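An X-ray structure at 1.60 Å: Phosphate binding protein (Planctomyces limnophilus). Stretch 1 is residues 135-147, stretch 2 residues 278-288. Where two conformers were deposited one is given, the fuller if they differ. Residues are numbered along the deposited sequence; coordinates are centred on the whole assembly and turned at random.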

# COMPACT_ATOMS: atom_id res chain seq x y z
N VAL A 135 -15.46 -8.56 9.76
CA VAL A 135 -15.50 -9.09 8.41
C VAL A 135 -14.39 -8.43 7.60
O VAL A 135 -14.24 -7.21 7.61
CB VAL A 135 -16.86 -8.83 7.72
CG1 VAL A 135 -16.94 -9.60 6.42
CG2 VAL A 135 -18.01 -9.24 8.64
N GLU A 136 -13.61 -9.25 6.89
CA GLU A 136 -12.45 -8.78 6.15
C GLU A 136 -12.76 -8.67 4.67
O GLU A 136 -13.28 -9.61 4.06
CB GLU A 136 -11.29 -9.74 6.38
CG GLU A 136 -10.11 -9.56 5.47
CD GLU A 136 -9.03 -10.58 5.79
OE1 GLU A 136 -8.54 -10.57 6.94
OE2 GLU A 136 -8.69 -11.40 4.90
N PHE A 137 -12.45 -7.53 4.08
CA PHE A 137 -12.61 -7.34 2.64
C PHE A 137 -11.31 -6.94 1.98
O PHE A 137 -10.75 -5.89 2.31
CB PHE A 137 -13.68 -6.28 2.39
CG PHE A 137 -15.04 -6.68 2.86
CD1 PHE A 137 -15.79 -7.60 2.14
CD2 PHE A 137 -15.58 -6.15 4.02
CE1 PHE A 137 -17.05 -7.99 2.57
CE2 PHE A 137 -16.84 -6.53 4.46
CZ PHE A 137 -17.58 -7.45 3.72
N GLN A 138 -10.81 -7.76 1.05
CA GLN A 138 -9.65 -7.37 0.26
C GLN A 138 -10.12 -6.43 -0.85
O GLN A 138 -11.01 -6.78 -1.63
CB GLN A 138 -8.98 -8.60 -0.35
CG GLN A 138 -7.69 -8.28 -1.08
CD GLN A 138 -7.01 -9.51 -1.64
OE1 GLN A 138 -7.16 -10.62 -1.12
NE2 GLN A 138 -6.27 -9.32 -2.71
N VAL A 139 -9.53 -5.25 -0.93
CA VAL A 139 -10.08 -4.21 -1.81
C VAL A 139 -9.16 -3.74 -2.92
O VAL A 139 -9.61 -3.11 -3.87
CB VAL A 139 -10.60 -3.00 -1.00
CG1 VAL A 139 -11.69 -3.44 -0.04
CG2 VAL A 139 -9.46 -2.31 -0.25
N ALA A 140 -7.87 -4.04 -2.81
CA ALA A 140 -6.89 -3.58 -3.77
C ALA A 140 -5.59 -4.29 -3.53
O ALA A 140 -5.42 -4.96 -2.52
CB ALA A 140 -6.68 -2.06 -3.63
N ILE A 141 -4.67 -4.16 -4.48
CA ILE A 141 -3.30 -4.59 -4.28
C ILE A 141 -2.41 -3.36 -4.44
O ILE A 141 -2.59 -2.57 -5.37
CB ILE A 141 -2.91 -5.68 -5.28
CG1 ILE A 141 -3.70 -6.96 -5.01
CG2 ILE A 141 -1.42 -5.98 -5.19
CD1 ILE A 141 -3.44 -8.06 -6.04
N ASP A 142 -1.46 -3.19 -3.52
CA ASP A 142 -0.56 -2.04 -3.53
C ASP A 142 0.81 -2.55 -3.92
O ASP A 142 1.39 -3.38 -3.22
CB ASP A 142 -0.51 -1.43 -2.12
CG ASP A 142 0.35 -0.16 -2.04
OD1 ASP A 142 1.05 0.16 -3.01
OD2 ASP A 142 0.35 0.50 -0.98
N GLY A 143 1.34 -2.07 -5.05
CA GLY A 143 2.67 -2.46 -5.49
C GLY A 143 3.60 -1.27 -5.61
O GLY A 143 3.21 -0.22 -6.10
N LEU A 144 4.84 -1.44 -5.15
CA LEU A 144 5.87 -0.41 -5.31
C LEU A 144 7.00 -0.95 -6.15
O LEU A 144 7.34 -2.13 -6.05
CB LEU A 144 6.46 -0.04 -3.96
CG LEU A 144 5.56 0.59 -2.91
CD1 LEU A 144 6.44 1.07 -1.76
CD2 LEU A 144 4.74 1.73 -3.49
N THR A 145 7.62 -0.07 -6.92
CA THR A 145 8.81 -0.44 -7.68
C THR A 145 10.02 0.34 -7.20
O THR A 145 9.94 1.54 -6.94
CB THR A 145 8.65 -0.16 -9.17
OG1 THR A 145 8.31 1.22 -9.36
CG2 THR A 145 7.54 -1.03 -9.75
N VAL A 146 11.14 -0.35 -7.10
CA VAL A 146 12.44 0.28 -6.98
C VAL A 146 13.00 0.39 -8.39
O VAL A 146 12.97 -0.58 -9.16
CB VAL A 146 13.37 -0.57 -6.13
CG1 VAL A 146 14.78 0.02 -6.12
CG2 VAL A 146 12.81 -0.66 -4.71
N VAL A 147 13.47 1.58 -8.75
CA VAL A 147 13.95 1.81 -10.11
C VAL A 147 15.37 2.33 -10.13
O VAL A 147 15.82 3.02 -9.22
CB VAL A 147 13.03 2.82 -10.86
CG1 VAL A 147 11.65 2.22 -11.07
CG2 VAL A 147 12.93 4.14 -10.10
N GLU A 278 4.13 -13.38 -5.83
CA GLU A 278 5.54 -13.74 -5.88
C GLU A 278 6.41 -12.52 -5.56
O GLU A 278 7.48 -12.66 -4.97
CB GLU A 278 5.90 -14.32 -7.26
CG GLU A 278 7.29 -14.91 -7.34
CD GLU A 278 7.67 -15.30 -8.75
OE1 GLU A 278 6.91 -14.99 -9.69
OE2 GLU A 278 8.75 -15.91 -8.93
N TYR A 279 5.94 -11.34 -5.93
CA TYR A 279 6.69 -10.11 -5.72
C TYR A 279 6.46 -9.59 -4.30
O TYR A 279 5.58 -8.77 -4.03
CB TYR A 279 6.30 -9.07 -6.78
CG TYR A 279 7.04 -7.77 -6.68
CD1 TYR A 279 8.38 -7.68 -7.04
CD2 TYR A 279 6.40 -6.61 -6.27
CE1 TYR A 279 9.06 -6.47 -6.96
CE2 TYR A 279 7.07 -5.41 -6.19
CZ TYR A 279 8.40 -5.34 -6.54
OH TYR A 279 9.08 -4.13 -6.46
N THR A 280 7.27 -10.11 -3.38
CA THR A 280 7.17 -9.75 -1.97
C THR A 280 8.56 -9.31 -1.47
O THR A 280 9.57 -9.86 -1.87
CB THR A 280 6.58 -10.95 -1.15
OG1 THR A 280 6.32 -10.55 0.20
CG2 THR A 280 7.53 -12.15 -1.17
N PRO A 281 8.60 -8.32 -0.56
CA PRO A 281 7.51 -7.65 0.16
C PRO A 281 6.90 -6.41 -0.47
O PRO A 281 6.04 -5.79 0.17
CB PRO A 281 8.19 -7.25 1.47
CG PRO A 281 9.58 -6.86 1.01
CD PRO A 281 9.92 -7.85 -0.10
N LEU A 282 7.31 -6.04 -1.67
CA LEU A 282 6.90 -4.76 -2.24
C LEU A 282 5.58 -4.76 -3.03
O LEU A 282 5.24 -3.77 -3.67
CB LEU A 282 8.05 -4.13 -3.04
CG LEU A 282 9.22 -3.69 -2.15
CD1 LEU A 282 10.43 -3.33 -3.00
CD2 LEU A 282 8.80 -2.50 -1.30
N SER A 283 4.83 -5.85 -2.97
CA SER A 283 3.40 -5.77 -3.28
C SER A 283 2.65 -6.52 -2.21
O SER A 283 3.15 -7.50 -1.65
CB SER A 283 3.06 -6.29 -4.69
OG SER A 283 3.18 -7.71 -4.81
N ARG A 284 1.46 -6.03 -1.89
CA ARG A 284 0.65 -6.66 -0.85
C ARG A 284 -0.80 -6.25 -1.00
O ARG A 284 -1.10 -5.18 -1.53
CB ARG A 284 1.16 -6.24 0.54
CG ARG A 284 0.96 -4.77 0.86
CD ARG A 284 1.62 -4.45 2.17
NE ARG A 284 1.61 -3.03 2.48
CZ ARG A 284 2.11 -2.51 3.60
NH1 ARG A 284 2.67 -3.30 4.50
NH2 ARG A 284 2.06 -1.21 3.80
N PRO A 285 -1.72 -7.10 -0.51
CA PRO A 285 -3.14 -6.79 -0.59
C PRO A 285 -3.53 -5.74 0.45
O PRO A 285 -2.90 -5.66 1.51
CB PRO A 285 -3.82 -8.13 -0.29
CG PRO A 285 -2.80 -8.88 0.56
CD PRO A 285 -1.46 -8.45 0.03
N LEU A 286 -4.55 -4.95 0.14
CA LEU A 286 -5.08 -3.97 1.08
C LEU A 286 -6.48 -4.38 1.51
O LEU A 286 -7.24 -4.92 0.71
CB LEU A 286 -5.13 -2.59 0.43
CG LEU A 286 -3.80 -2.01 -0.04
CD1 LEU A 286 -4.00 -0.58 -0.52
CD2 LEU A 286 -2.79 -2.06 1.11
N PHE A 287 -6.81 -4.10 2.77
CA PHE A 287 -8.06 -4.56 3.36
C PHE A 287 -8.92 -3.45 3.97
O PHE A 287 -8.41 -2.44 4.45
CB PHE A 287 -7.81 -5.62 4.43
CG PHE A 287 -6.98 -6.77 3.96
CD1 PHE A 287 -7.58 -7.88 3.39
CD2 PHE A 287 -5.59 -6.74 4.06
CE1 PHE A 287 -6.81 -8.95 2.94
CE2 PHE A 287 -4.82 -7.80 3.61
CZ PHE A 287 -5.44 -8.90 3.04
N ILE A 288 -10.22 -3.70 3.97
CA ILE A 288 -11.17 -2.91 4.73
C ILE A 288 -11.90 -3.86 5.67
O ILE A 288 -12.36 -4.92 5.24
CB ILE A 288 -12.18 -2.22 3.79
CG1 ILE A 288 -11.55 -0.99 3.14
CG2 ILE A 288 -13.46 -1.84 4.54
CD1 ILE A 288 -11.50 0.24 4.05
O HOH W 1 0.32 -0.74 1.57
O HOH W 2 11.05 -3.10 -8.13

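A classic beta bulge interrupts the antiparallel pairing of these two strands, and it illustrates how a sheet can absorb an extra residue without losing its hydrogen bonds. Before the bulge, Phe137 and Ile288 form a reciprocal pair: Ile288 N donates to Phe137 O (2.8 Å) and Phe137 N to Ile288 O (2.9 Å). The next ring is then shared by two residues on one strand: Val139 N donates to Leu286 O and Ala140 O accepts from Leu286 N, both at 2.8 Å. Val139, with psi near -16°, is the added residue. It is not wasted, since its CG1 packs 4.0 Å from Ile288 CG1.

Beyond the bulge regular pairing resumes. Asp142 N donates to Arg284 O (2.8 Å) and Arg284 N to Asp142 O (3.0 Å), and their side chains, on the same face as Leu286, are joined by a water that donates to Asp142 OD2 and accepts from Arg284 NE, each at 2.8 Å. At the side-chain-free Gly143 the backbones draw close, its CA lying 4.0 Å from Ser283 CA.

The ladder outlasts the second strand: Leu144 N donates to Leu282 O (2.8 Å), and from the preceding loop Tyr279 OH donates to Leu144 O (2.7 Å). Ser283 OG, bonded to Tyr279 O at 2.7 Å, ties that loop to the strand.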